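PDB 4P25: major capsid protein, which forms the norovirus capsid and, through its protruding P domain, binds histo-blood group antigens such as Lewis Y. Local coordinates for residues T9-P14 against Q225-H230; V39-N44 against A190-P195; C47-Q52 against F259-D264; A65-K70 against L99-I104; L245-P250 against G284-S289. One frame throughout, in Å; residues are numbered along the deposited sequence.

Contact 1: T9-P14 against Q225-H230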
# COMPACT_ATOMS: atom_id res chain seq x y z
N THR A 9 -14.34 13.78 -8.01
CA THR A 9 -13.06 13.81 -8.69
C THR A 9 -12.51 12.39 -8.67
O THR A 9 -13.04 11.52 -7.98
CB THR A 9 -12.06 14.76 -8.01
OG1 THR A 9 -11.85 14.36 -6.65
CG2 THR A 9 -12.56 16.21 -8.04
N VAL A 10 -11.47 12.16 -9.45
CA VAL A 10 -10.72 10.92 -9.37
C VAL A 10 -9.27 11.29 -9.04
O VAL A 10 -8.90 12.46 -9.20
CB VAL A 10 -10.80 10.10 -10.68
CG1 VAL A 10 -12.23 9.64 -10.91
CG2 VAL A 10 -10.29 10.92 -11.86
N PRO A 11 -8.47 10.33 -8.54
CA PRO A 11 -7.11 10.66 -8.11
C PRO A 11 -6.24 11.36 -9.16
O PRO A 11 -6.10 10.87 -10.27
CB PRO A 11 -6.52 9.29 -7.76
CG PRO A 11 -7.69 8.52 -7.28
CD PRO A 11 -8.84 8.95 -8.17
N ASN A 12 -5.68 12.50 -8.77
CA ASN A 12 -4.74 13.24 -9.61
C ASN A 12 -3.34 12.64 -9.44
O ASN A 12 -2.43 13.27 -8.88
CB ASN A 12 -4.76 14.72 -9.23
CG ASN A 12 -3.77 15.55 -10.03
OD1 ASN A 12 -3.43 15.22 -11.16
ND2 ASN A 12 -3.29 16.64 -9.42
N ILE A 13 -3.20 11.40 -9.90
CA ILE A 13 -1.98 10.61 -9.73
C ILE A 13 -1.79 9.81 -11.01
O ILE A 13 -2.73 9.19 -11.49
CB ILE A 13 -2.12 9.61 -8.56
CG1 ILE A 13 -2.33 10.35 -7.23
CG2 ILE A 13 -0.90 8.72 -8.47
CD1 ILE A 13 -2.67 9.43 -6.07
N PRO A 14 -0.57 9.82 -11.58
CA PRO A 14 -0.35 9.04 -12.81
C PRO A 14 -0.56 7.56 -12.56
O PRO A 14 -0.30 7.07 -11.45
CB PRO A 14 1.11 9.32 -13.15
CG PRO A 14 1.46 10.57 -12.41
CD PRO A 14 0.65 10.53 -11.15
N GLN A 225 -6.25 0.92 -6.31
CA GLN A 225 -6.63 1.04 -4.90
C GLN A 225 -6.89 2.48 -4.47
O GLN A 225 -7.81 2.74 -3.70
CB GLN A 225 -5.60 0.39 -3.98
CG GLN A 225 -6.02 0.39 -2.52
CD GLN A 225 -7.30 -0.38 -2.28
OE1 GLN A 225 -7.58 -1.36 -2.98
NE2 GLN A 225 -8.10 0.06 -1.31
N GLU A 226 -6.09 3.41 -4.97
CA GLU A 226 -6.28 4.81 -4.59
C GLU A 226 -7.61 5.39 -5.07
O GLU A 226 -8.11 6.36 -4.48
CB GLU A 226 -5.09 5.68 -5.04
CG GLU A 226 -3.81 5.44 -4.24
CD GLU A 226 -3.02 4.23 -4.71
OE1 GLU A 226 -3.45 3.56 -5.68
OE2 GLU A 226 -1.95 3.95 -4.12
N PHE A 227 -8.18 4.82 -6.13
CA PHE A 227 -9.53 5.19 -6.55
C PHE A 227 -10.53 4.81 -5.46
O PHE A 227 -11.42 5.58 -5.12
CB PHE A 227 -9.92 4.52 -7.87
CG PHE A 227 -9.49 5.27 -9.10
CD1 PHE A 227 -8.15 5.52 -9.34
CD2 PHE A 227 -10.43 5.68 -10.05
CE1 PHE A 227 -7.75 6.19 -10.49
CE2 PHE A 227 -10.03 6.35 -11.20
CZ PHE A 227 -8.69 6.61 -11.42
N VAL A 228 -10.38 3.60 -4.92
CA VAL A 228 -11.23 3.13 -3.84
C VAL A 228 -11.18 4.07 -2.63
O VAL A 228 -12.22 4.53 -2.15
CB VAL A 228 -10.86 1.71 -3.40
CG1 VAL A 228 -11.63 1.31 -2.16
CG2 VAL A 228 -11.12 0.72 -4.52
N SER A 229 -9.99 4.38 -2.14
CA SER A 229 -9.89 5.26 -0.98
C SER A 229 -10.39 6.67 -1.30
O SER A 229 -10.98 7.33 -0.44
CB SER A 229 -8.48 5.28 -0.38
OG SER A 229 -7.51 5.68 -1.32
N HIS A 230 -10.18 7.12 -2.53
CA HIS A 230 -10.69 8.42 -2.97
C HIS A 230 -12.22 8.47 -2.85
O HIS A 230 -12.77 9.43 -2.30
CB HIS A 230 -10.28 8.68 -4.42
CG HIS A 230 -10.40 10.11 -4.85
ND1 HIS A 230 -9.44 11.06 -4.56
CD2 HIS A 230 -11.36 10.75 -5.57
CE1 HIS A 230 -9.81 12.22 -5.08
NE2 HIS A 230 -10.96 12.06 -5.69
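P11 wedges between two aromatic side chains of helix 225-234 in a loop-on-helix packing contact of the P1 subdomain, where the N-terminal stretch T9-P14 crosses the helix beside the dimer interface. The evidence is a pair of CH-pi contacts made by one atom. P11 CD lies 3.7 Å from the F227 ring centroid, 11° off the normal, and 4.1 Å from the H230 ring centroid, 21° off it. Different first torsions set the two rings: F227 CG is anti to its carbonyl carbon (chi1 -86°), whereas H230 CG is anti to its backbone N. P11 CG touches the helix backbone, 3.6 Å from E226 O. V10 adds apolar packing through CB, 3.9 Å from F227 CE2. E233 of the second subunit packs on P11, I13 and H230, and E226 bonds A19 of its own chain and S60 of that subunit. At the far end T9 OG1 lies in the plane of the H230 ring, 2.6 Å from NE2 in a hydrogen bond whose donor could be either atom.

Contact 2: V39-N44 against A190-P195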
# COMPACT_ATOMS: atom_id res chain seq x y z
N VAL A 39 -17.05 -11.95 -18.09
CA VAL A 39 -17.58 -11.42 -16.84
C VAL A 39 -16.61 -11.72 -15.70
O VAL A 39 -16.08 -12.82 -15.62
CB VAL A 39 -18.95 -12.07 -16.50
CG1 VAL A 39 -19.45 -11.62 -15.14
CG2 VAL A 39 -19.97 -11.75 -17.58
N VAL A 40 -16.35 -10.73 -14.85
CA VAL A 40 -15.53 -10.95 -13.66
C VAL A 40 -16.32 -10.66 -12.39
O VAL A 40 -17.38 -10.03 -12.44
CB VAL A 40 -14.22 -10.11 -13.67
CG1 VAL A 40 -13.37 -10.47 -14.88
CG2 VAL A 40 -14.53 -8.61 -13.61
N GLN A 41 -15.81 -11.13 -11.26
CA GLN A 41 -16.51 -10.92 -10.00
C GLN A 41 -15.51 -10.73 -8.86
O GLN A 41 -15.65 -11.32 -7.78
CB GLN A 41 -17.45 -12.10 -9.70
CG GLN A 41 -18.52 -11.74 -8.68
CD GLN A 41 -19.40 -12.90 -8.28
OE1 GLN A 41 -19.28 -14.00 -8.81
NE2 GLN A 41 -20.30 -12.65 -7.34
N PHE A 42 -14.49 -9.91 -9.11
CA PHE A 42 -13.46 -9.63 -8.12
C PHE A 42 -14.11 -9.16 -6.82
O PHE A 42 -15.12 -8.45 -6.85
CB PHE A 42 -12.48 -8.58 -8.64
CG PHE A 42 -11.83 -8.94 -9.96
CD1 PHE A 42 -11.63 -10.26 -10.32
CD2 PHE A 42 -11.42 -7.94 -10.83
CE1 PHE A 42 -11.03 -10.58 -11.54
CE2 PHE A 42 -10.82 -8.26 -12.05
CZ PHE A 42 -10.63 -9.58 -12.39
N GLN A 43 -13.54 -9.58 -5.69
CA GLN A 43 -14.08 -9.20 -4.38
C GLN A 43 -13.28 -8.07 -3.73
O GLN A 43 -13.77 -7.41 -2.82
CB GLN A 43 -14.13 -10.42 -3.45
CG GLN A 43 -15.13 -11.45 -3.93
CD GLN A 43 -16.52 -10.87 -4.02
OE1 GLN A 43 -17.05 -10.35 -3.04
NE2 GLN A 43 -17.12 -10.96 -5.21
N ASN A 44 -12.06 -7.87 -4.22
CA ASN A 44 -11.28 -6.70 -3.85
C ASN A 44 -11.25 -5.68 -4.98
O ASN A 44 -11.55 -6.02 -6.14
CB ASN A 44 -9.87 -7.12 -3.41
CG ASN A 44 -9.85 -7.76 -2.04
OD1 ASN A 44 -10.63 -7.37 -1.16
ND2 ASN A 44 -8.99 -8.75 -1.85
N ALA A 190 -19.49 -9.11 -3.64
CA ALA A 190 -19.62 -8.11 -4.67
C ALA A 190 -20.17 -8.79 -5.92
O ALA A 190 -19.77 -9.91 -6.25
CB ALA A 190 -18.28 -7.46 -4.96
N PRO A 191 -21.12 -8.13 -6.61
CA PRO A 191 -21.78 -8.77 -7.76
C PRO A 191 -20.88 -8.82 -8.98
O PRO A 191 -19.86 -8.12 -9.01
CB PRO A 191 -22.97 -7.84 -8.01
CG PRO A 191 -22.50 -6.50 -7.56
CD PRO A 191 -21.62 -6.77 -6.36
N PRO A 192 -21.23 -9.64 -9.98
CA PRO A 192 -20.42 -9.70 -11.19
C PRO A 192 -20.43 -8.36 -11.91
O PRO A 192 -21.38 -7.59 -11.78
CB PRO A 192 -21.15 -10.74 -12.05
CG PRO A 192 -22.00 -11.51 -11.11
CD PRO A 192 -22.38 -10.56 -10.03
N ILE A 193 -19.36 -8.08 -12.64
CA ILE A 193 -19.29 -6.89 -13.46
C ILE A 193 -19.52 -7.32 -14.90
O ILE A 193 -18.73 -8.07 -15.47
CB ILE A 193 -17.92 -6.20 -13.32
CG1 ILE A 193 -17.71 -5.75 -11.88
CG2 ILE A 193 -17.81 -5.01 -14.27
CD1 ILE A 193 -16.33 -5.18 -11.61
N PHE A 194 -20.62 -6.85 -15.48
CA PHE A 194 -20.97 -7.18 -16.85
C PHE A 194 -20.55 -6.07 -17.80
O PHE A 194 -20.84 -4.89 -17.55
CB PHE A 194 -22.48 -7.41 -16.99
CG PHE A 194 -22.98 -8.60 -16.22
CD1 PHE A 194 -22.87 -9.87 -16.75
CD2 PHE A 194 -23.58 -8.44 -14.98
CE1 PHE A 194 -23.34 -10.97 -16.05
CE2 PHE A 194 -24.05 -9.53 -14.28
CZ PHE A 194 -23.93 -10.80 -14.81
N PRO A 195 -19.84 -6.43 -18.88
CA PRO A 195 -19.54 -5.47 -19.94
C PRO A 195 -20.86 -4.86 -20.42
O PRO A 195 -21.78 -5.59 -20.71
CB PRO A 195 -18.94 -6.36 -21.04
CG PRO A 195 -18.33 -7.51 -20.29
CD PRO A 195 -19.24 -7.76 -19.12
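V40 and I193 form a single antiparallel bridge, a hydrogen-bonded pair between two irregular P1 loops, packed on Y204 and I202 of strand 201-208; one flank is held far more tightly than the other. On the tight side the Q43 side chain, bent at chi2 (-59°), turns its amide onto the A190 backbone. Q43 OE1 accepts from A190 N at 2.8 Å, on a lone pair in the carbonyl plane, while Q43 NE2 donates to A190 O at 3.0 Å and to Q41 O within its own loop. The extended Q41 chain brings NE2 to A190 O as well, so two amides grip that oxygen. In the bridge I193 N donates to V40 O at 2.8 Å, nearly straight (170°); V40 N and I193 O are buried without a modelled partner. The solvent flank, where V39, P192 and F194 are at least partly exposed, has no hydrogen bond between these side chains and is mainly apolar: V39 CG1 meets P192 CB, and V39 CG2 meets F194 CD1, each at 3.6 Å.

Contact 3: C47-Q52 against F259-D264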
# COMPACT_ATOMS: atom_id res chain seq x y z
N CYS A 47 -15.87 -0.86 -5.09
CA CYS A 47 -16.37 0.28 -4.33
C CYS A 47 -17.26 1.09 -5.25
O CYS A 47 -16.90 1.31 -6.41
CB CYS A 47 -15.20 1.14 -3.84
SG CYS A 47 -15.68 2.49 -2.72
N THR A 48 -18.41 1.52 -4.76
CA THR A 48 -19.28 2.38 -5.57
C THR A 48 -18.72 3.79 -5.59
O THR A 48 -17.94 4.16 -4.71
CB THR A 48 -20.73 2.42 -5.06
OG1 THR A 48 -20.78 3.12 -3.80
CG2 THR A 48 -21.30 1.02 -4.89
N LEU A 49 -19.13 4.58 -6.58
CA LEU A 49 -18.64 5.95 -6.71
C LEU A 49 -19.01 6.81 -5.49
O LEU A 49 -18.32 7.77 -5.18
CB LEU A 49 -19.19 6.63 -7.97
CG LEU A 49 -18.64 6.10 -9.28
CD1 LEU A 49 -18.90 7.10 -10.40
CD2 LEU A 49 -17.17 5.76 -9.16
N GLU A 50 -20.10 6.43 -4.82
CA GLU A 50 -20.55 7.15 -3.62
C GLU A 50 -19.71 6.80 -2.39
O GLU A 50 -19.87 7.40 -1.34
CB GLU A 50 -22.03 6.87 -3.34
CG GLU A 50 -22.94 7.43 -4.42
CD GLU A 50 -24.42 7.38 -4.08
OE1 GLU A 50 -24.83 6.48 -3.31
OE2 GLU A 50 -25.16 8.23 -4.60
N GLY A 51 -18.84 5.81 -2.53
CA GLY A 51 -17.91 5.45 -1.47
C GLY A 51 -18.33 4.26 -0.62
O GLY A 51 -17.89 4.14 0.52
N GLN A 52 -19.18 3.39 -1.17
CA GLN A 52 -19.56 2.17 -0.45
C GLN A 52 -18.67 1.00 -0.84
O GLN A 52 -18.70 0.54 -1.99
CB GLN A 52 -21.02 1.81 -0.71
CG GLN A 52 -21.44 0.49 -0.07
CD GLN A 52 -21.39 0.54 1.45
OE1 GLN A 52 -22.09 1.33 2.08
NE2 GLN A 52 -20.55 -0.30 2.04
N PHE A 259 -12.78 7.64 -21.23
CA PHE A 259 -13.21 6.46 -20.48
C PHE A 259 -14.50 6.78 -19.75
O PHE A 259 -14.77 7.93 -19.43
CB PHE A 259 -12.13 6.06 -19.46
CG PHE A 259 -10.83 5.60 -20.08
CD1 PHE A 259 -9.93 6.52 -20.59
CD2 PHE A 259 -10.51 4.26 -20.14
CE1 PHE A 259 -8.73 6.11 -21.16
CE2 PHE A 259 -9.32 3.84 -20.70
CZ PHE A 259 -8.42 4.76 -21.21
N LYS A 260 -15.32 5.76 -19.47
CA LYS A 260 -16.49 5.96 -18.63
C LYS A 260 -16.35 5.23 -17.30
O LYS A 260 -16.01 4.05 -17.25
CB LYS A 260 -17.79 5.56 -19.34
CG LYS A 260 -18.25 6.62 -20.33
CD LYS A 260 -19.19 6.06 -21.40
CE LYS A 260 -20.59 5.80 -20.88
NZ LYS A 260 -21.43 5.12 -21.91
N LEU A 261 -16.60 5.97 -16.23
CA LEU A 261 -16.59 5.43 -14.88
C LEU A 261 -18.02 5.28 -14.40
O LEU A 261 -18.75 6.27 -14.28
CB LEU A 261 -15.79 6.36 -13.96
CG LEU A 261 -15.82 6.11 -12.45
CD1 LEU A 261 -15.19 4.77 -12.10
CD2 LEU A 261 -15.12 7.25 -11.73
N TYR A 262 -18.43 4.04 -14.13
CA TYR A 262 -19.82 3.75 -13.79
C TYR A 262 -20.04 3.78 -12.28
O TYR A 262 -19.12 3.47 -11.51
CB TYR A 262 -20.23 2.40 -14.37
CG TYR A 262 -20.47 2.44 -15.87
CD1 TYR A 262 -21.73 2.71 -16.37
CD2 TYR A 262 -19.43 2.21 -16.77
CE1 TYR A 262 -21.96 2.75 -17.73
CE2 TYR A 262 -19.65 2.25 -18.13
CZ TYR A 262 -20.93 2.52 -18.60
OH TYR A 262 -21.18 2.56 -19.96
N PRO A 263 -21.25 4.15 -11.84
CA PRO A 263 -21.58 4.30 -10.42
C PRO A 263 -21.30 3.05 -9.58
O PRO A 263 -20.95 3.18 -8.41
CB PRO A 263 -23.07 4.63 -10.44
CG PRO A 263 -23.26 5.33 -11.75
CD PRO A 263 -22.38 4.57 -12.70
N ASP A 264 -21.43 1.86 -10.17
CA ASP A 264 -21.12 0.63 -9.44
C ASP A 264 -19.62 0.37 -9.27
O ASP A 264 -19.22 -0.60 -8.62
CB ASP A 264 -21.81 -0.58 -10.08
CG ASP A 264 -23.31 -0.59 -9.84
OD1 ASP A 264 -23.77 0.19 -8.99
OD2 ASP A 264 -24.02 -1.37 -10.51
O HOH W 1 -16.90 -2.04 -7.82
O HOH W 2 -22.44 5.00 -6.49
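The P263 carbonyl is the flat group at the centre of this contact, and the L49 N-H meets it from a position tilted 25° out of its plane. The bond from L49 N to P263 O is 2.9 Å long and nearly straight (168°). T48 CA lies against the same oxygen, 3.4 Å from P263 O. The preceding carbonyl, that of Y262, is touched by L49 CG at 3.5 Å. Y262 CB points away from the turn, and its ring meets F266 with planes about 15° apart, while its hydroxyl bonds E200. T48-G51 is a type I turn, closed by G51 N to T48 O; it sets L49 toward strand 255-262, where L49 CD2 and L261 CG meet tip to tip at 3.6 Å. F231 of helix 225-234 packs on both leucines. The chemistry is thus divided: a buried leucine pair faces the P1 core, while one backbone bond and two bridging waters, C47 N to D264 O and E50 N to P263 O, hold the turn to P263-D264.

Contact 4: A65-K70 against L99-I104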
# COMPACT_ATOMS: atom_id res chain seq x y z
N ALA A 65 -4.81 -7.98 0.04
CA ALA A 65 -4.32 -9.37 -0.01
C ALA A 65 -3.46 -9.74 1.20
O ALA A 65 -2.37 -10.30 1.05
CB ALA A 65 -3.58 -9.66 -1.32
N ARG A 66 -3.97 -9.42 2.38
CA ARG A 66 -3.28 -9.76 3.62
C ARG A 66 -4.16 -10.65 4.46
O ARG A 66 -5.38 -10.70 4.27
CB ARG A 66 -2.88 -8.49 4.37
CG ARG A 66 -2.01 -7.58 3.52
CD ARG A 66 -1.47 -6.44 4.32
NE ARG A 66 -0.42 -6.89 5.22
CZ ARG A 66 0.05 -6.17 6.24
NH1 ARG A 66 -0.46 -4.96 6.48
NH2 ARG A 66 1.01 -6.66 7.01
N ILE A 67 -3.53 -11.39 5.37
CA ILE A 67 -4.21 -12.35 6.22
C ILE A 67 -3.68 -12.24 7.64
O ILE A 67 -2.47 -12.05 7.85
CB ILE A 67 -3.99 -13.80 5.73
CG1 ILE A 67 -4.55 -13.99 4.31
CG2 ILE A 67 -4.65 -14.81 6.67
CD1 ILE A 67 -4.29 -15.36 3.73
N ARG A 68 -4.57 -12.33 8.61
CA ARG A 68 -4.16 -12.39 10.01
C ARG A 68 -4.99 -13.44 10.72
O ARG A 68 -6.18 -13.59 10.45
CB ARG A 68 -4.30 -11.03 10.70
CG ARG A 68 -3.72 -11.00 12.10
CD ARG A 68 -3.71 -9.59 12.67
NE ARG A 68 -3.15 -9.55 14.02
CZ ARG A 68 -2.77 -8.43 14.64
NH1 ARG A 68 -2.87 -7.25 14.01
NH2 ARG A 68 -2.28 -8.47 15.87
N GLY A 69 -4.36 -14.17 11.63
CA GLY A 69 -5.08 -15.17 12.39
C GLY A 69 -4.24 -15.84 13.44
O GLY A 69 -3.03 -15.63 13.54
N LYS A 70 -4.90 -16.65 14.25
CA LYS A 70 -4.22 -17.40 15.30
C LYS A 70 -4.06 -18.86 14.91
O LYS A 70 -5.02 -19.52 14.50
CB LYS A 70 -4.97 -17.27 16.61
CG LYS A 70 -4.90 -15.86 17.15
CD LYS A 70 -5.86 -15.61 18.29
CE LYS A 70 -5.66 -14.20 18.82
NZ LYS A 70 -5.57 -13.20 17.71
N LEU A 99 -11.73 -8.28 5.98
CA LEU A 99 -11.42 -7.25 5.01
C LEU A 99 -9.95 -7.37 4.56
O LEU A 99 -9.06 -7.58 5.37
CB LEU A 99 -11.74 -5.86 5.56
CG LEU A 99 -13.24 -5.59 5.74
CD1 LEU A 99 -13.48 -4.09 5.79
CD2 LEU A 99 -14.08 -6.23 4.62
N GLY A 100 -9.75 -7.24 3.25
CA GLY A 100 -8.42 -7.35 2.67
C GLY A 100 -8.00 -8.76 2.31
O GLY A 100 -6.98 -8.95 1.65
N PHE A 101 -8.78 -9.76 2.73
CA PHE A 101 -8.46 -11.16 2.43
C PHE A 101 -8.25 -11.34 0.93
O PHE A 101 -9.02 -10.78 0.13
CB PHE A 101 -9.60 -12.06 2.93
CG PHE A 101 -9.22 -13.51 3.06
CD1 PHE A 101 -8.52 -13.95 4.17
CD2 PHE A 101 -9.58 -14.42 2.08
CE1 PHE A 101 -8.18 -15.29 4.30
CE2 PHE A 101 -9.23 -15.77 2.21
CZ PHE A 101 -8.53 -16.20 3.32
N PRO A 102 -7.22 -12.09 0.52
CA PRO A 102 -6.96 -12.21 -0.93
C PRO A 102 -8.14 -12.82 -1.69
O PRO A 102 -8.91 -13.61 -1.12
CB PRO A 102 -5.75 -13.15 -1.01
CG PRO A 102 -5.09 -13.06 0.35
CD PRO A 102 -6.22 -12.83 1.32
N ASP A 103 -8.26 -12.47 -2.97
CA ASP A 103 -9.35 -12.98 -3.80
C ASP A 103 -8.86 -13.60 -5.10
O ASP A 103 -9.58 -13.62 -6.11
CB ASP A 103 -10.41 -11.90 -4.06
CG ASP A 103 -9.98 -10.88 -5.12
OD1 ASP A 103 -8.77 -10.74 -5.38
OD2 ASP A 103 -10.87 -10.21 -5.69
N ILE A 104 -7.64 -14.11 -5.09
CA ILE A 104 -7.10 -14.78 -6.27
C ILE A 104 -7.56 -16.24 -6.23
O ILE A 104 -7.06 -17.04 -5.44
CB ILE A 104 -5.56 -14.69 -6.33
CG1 ILE A 104 -5.09 -13.28 -5.95
CG2 ILE A 104 -5.05 -15.09 -7.71
CD1 ILE A 104 -5.63 -12.16 -6.83
O HOH W 3 -7.79 -10.29 5.76
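F101 and I67 are brought together by contrasting first torsions: F101 CG is anti to its backbone N (chi1 -163°), which swings the ring back to the strand, while I67 CG1 is anti to its carbonyl carbon (chi1 -61°). The contact fixes the L99-I104 loop against the start of strand 66-73, in the antiparallel sheet of the P2 subdomain. I67 CG1 lies 3.9 Å from F101 CE1 and 3.6 Å from P102 CD, crossing the proline ring at about a right angle. P102 also covers A65, with P102 CG 3.8 Å from A65 CA. L82 of the adjoining strand 78-83 and V111 of strand 108-115 pack on I67, and W109 meets the F101 ring. Polar closure comes from G100 O, which receives R66 N at 3.1 Å and, weakly, A65 N. The R66 donor stands 46° out of the G100 carbonyl plane. Water 3 lies between the loop and the strand, 2.9 Å from R66 O and 3.0 Å from L99 O.

Contact 5: L245-P250 against G284-S289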
# COMPACT_ATOMS: atom_id res chain seq x y z
N LEU A 245 -14.34 10.35 -18.08
CA LEU A 245 -12.98 10.70 -17.68
C LEU A 245 -12.11 10.90 -18.90
O LEU A 245 -12.32 10.26 -19.93
CB LEU A 245 -12.36 9.58 -16.84
CG LEU A 245 -13.11 9.01 -15.64
CD1 LEU A 245 -12.26 7.93 -15.00
CD2 LEU A 245 -13.46 10.11 -14.64
N HIS A 246 -11.13 11.77 -18.78
CA HIS A 246 -10.08 11.89 -19.78
C HIS A 246 -8.79 11.35 -19.18
O HIS A 246 -8.51 11.54 -17.99
CB HIS A 246 -9.89 13.35 -20.18
CG HIS A 246 -11.05 13.93 -20.92
ND1 HIS A 246 -11.26 15.29 -21.03
CD2 HIS A 246 -12.06 13.35 -21.61
CE1 HIS A 246 -12.34 15.52 -21.75
NE2 HIS A 246 -12.85 14.35 -22.11
N TYR A 247 -8.01 10.66 -19.99
CA TYR A 247 -6.70 10.15 -19.58
C TYR A 247 -5.64 11.07 -20.20
O TYR A 247 -5.45 11.08 -21.41
CB TYR A 247 -6.55 8.71 -20.04
CG TYR A 247 -5.29 7.98 -19.61
CD1 TYR A 247 -5.08 7.63 -18.28
CD2 TYR A 247 -4.33 7.61 -20.54
CE1 TYR A 247 -3.94 6.94 -17.89
CE2 TYR A 247 -3.19 6.92 -20.16
CZ TYR A 247 -3.00 6.59 -18.84
OH TYR A 247 -1.86 5.91 -18.48
N VAL A 248 -4.97 11.83 -19.34
CA VAL A 248 -4.16 12.97 -19.79
C VAL A 248 -2.67 12.73 -19.60
O VAL A 248 -2.23 12.24 -18.56
CB VAL A 248 -4.59 14.25 -19.03
CG1 VAL A 248 -3.82 15.47 -19.53
CG2 VAL A 248 -6.09 14.47 -19.17
N ASP A 249 -1.89 13.08 -20.62
CA ASP A 249 -0.44 13.07 -20.52
C ASP A 249 -0.06 14.19 -19.54
O ASP A 249 -0.37 15.35 -19.78
CB ASP A 249 0.17 13.31 -21.91
CG ASP A 249 1.69 13.24 -21.92
OD1 ASP A 249 2.33 13.79 -21.00
OD2 ASP A 249 2.25 12.63 -22.85
N PRO A 250 0.60 13.84 -18.42
CA PRO A 250 0.87 14.86 -17.40
C PRO A 250 2.00 15.81 -17.76
O PRO A 250 2.23 16.79 -17.06
CB PRO A 250 1.25 14.03 -16.17
CG PRO A 250 1.87 12.80 -16.75
CD PRO A 250 1.06 12.51 -18.00
N GLY A 284 -0.19 8.28 -17.63
CA GLY A 284 -1.23 9.28 -17.75
C GLY A 284 -2.03 9.45 -16.48
O GLY A 284 -1.99 8.60 -15.59
N VAL A 285 -2.77 10.55 -16.39
CA VAL A 285 -3.60 10.85 -15.23
C VAL A 285 -5.07 10.89 -15.63
O VAL A 285 -5.44 11.57 -16.59
CB VAL A 285 -3.21 12.22 -14.62
CG1 VAL A 285 -4.12 12.57 -13.44
CG2 VAL A 285 -1.74 12.20 -14.19
N PHE A 286 -5.92 10.16 -14.90
CA PHE A 286 -7.35 10.26 -15.13
C PHE A 286 -7.90 11.55 -14.52
O PHE A 286 -7.56 11.91 -13.39
CB PHE A 286 -8.12 9.07 -14.56
CG PHE A 286 -7.87 7.78 -15.28
CD1 PHE A 286 -8.57 7.46 -16.44
CD2 PHE A 286 -6.94 6.88 -14.80
CE1 PHE A 286 -8.35 6.27 -17.10
CE2 PHE A 286 -6.71 5.68 -15.46
CZ PHE A 286 -7.41 5.38 -16.61
N VAL A 287 -8.74 12.23 -15.28
CA VAL A 287 -9.35 13.48 -14.84
C VAL A 287 -10.84 13.45 -15.13
O VAL A 287 -11.25 13.15 -16.25
CB VAL A 287 -8.71 14.68 -15.56
CG1 VAL A 287 -9.35 15.99 -15.10
CG2 VAL A 287 -7.20 14.71 -15.36
N PHE A 288 -11.66 13.74 -14.12
CA PHE A 288 -13.10 13.83 -14.32
C PHE A 288 -13.43 14.98 -15.27
O PHE A 288 -12.99 16.12 -15.06
CB PHE A 288 -13.83 14.04 -12.99
CG PHE A 288 -15.31 14.30 -13.14
CD1 PHE A 288 -16.22 13.25 -13.19
CD2 PHE A 288 -15.79 15.60 -13.23
CE1 PHE A 288 -17.58 13.50 -13.32
CE2 PHE A 288 -17.15 15.85 -13.37
CZ PHE A 288 -18.04 14.80 -13.41
N SER A 289 -14.23 14.70 -16.29
CA SER A 289 -14.62 15.73 -17.24
C SER A 289 -16.07 16.18 -17.06
O SER A 289 -16.33 17.37 -16.88
CB SER A 289 -14.38 15.27 -18.67
OG SER A 289 -14.63 16.33 -19.57
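Y247 turns the edge of its ring onto the face of F286. With CD1 over the ring centre, centroids 4.8 Å apart and planes at 51°, this is an edge-to-face pair. Having CG anti to the backbone N (chi1 -176°), the Y247 side chain runs back over G284, whose CA lies 3.8 Å from the tyrosine ring centroid in a CH-pi contact. The hydroxyl then serves as a backbone acceptor: G284 N donates to Y247 OH at 3.0 Å, and the same oxygen is hydrogen-bonded to P281 O. L245 CD1 packs on F286 CD1 at 4.0 Å, approaching the ring obliquely. Y247 and F286, like L245 and F288, are non-hydrogen-bonded pairs of the antiparallel P1 sheet, alternating with the hydrogen-bonded pairs H246-V287 and V248-V285; H246 N to V287 O is 2.9 Å and V248 N to V285 O 2.8 Å. The face bearing H246 and V248 is less deeply buried. There V248 CG2 touches V287 CG2 at 4.0 Å, and S289 CB stands over the H246 ring, 3.8 Å from its centroid. In the next shell, F259 of the adjoining strand 255-262 meets F286 edge-to-face, M30 packs on both Y247 and F286, and G284 is backbone-bonded to L15.

In the fold
Contacts 1, 3 and 5 form one cluster on the same side of the chain's centre, with centres 11 to 16 Å apart. V10 joins contact 1 to both others, its CG1 3.8 Å from L261 CD2 and its CG2 packed on F286 O; F259 and L245 tie contacts 3 and 5 through neighbouring strands. Contact 2 adjoins contact 3 in sequence and leads toward contact 4: Q43 N and D103 OD2, 2.7 Å apart, make a probable hydrogen bond although the centres are 19 Å apart. Contact 4 stands about 32 Å from contact 5, centre to centre. It belongs to the sheet that carries glycan-pocket residues D108, H110 and R127, yet the I67 side chain remains about 14 Å from bound galactose and fucose.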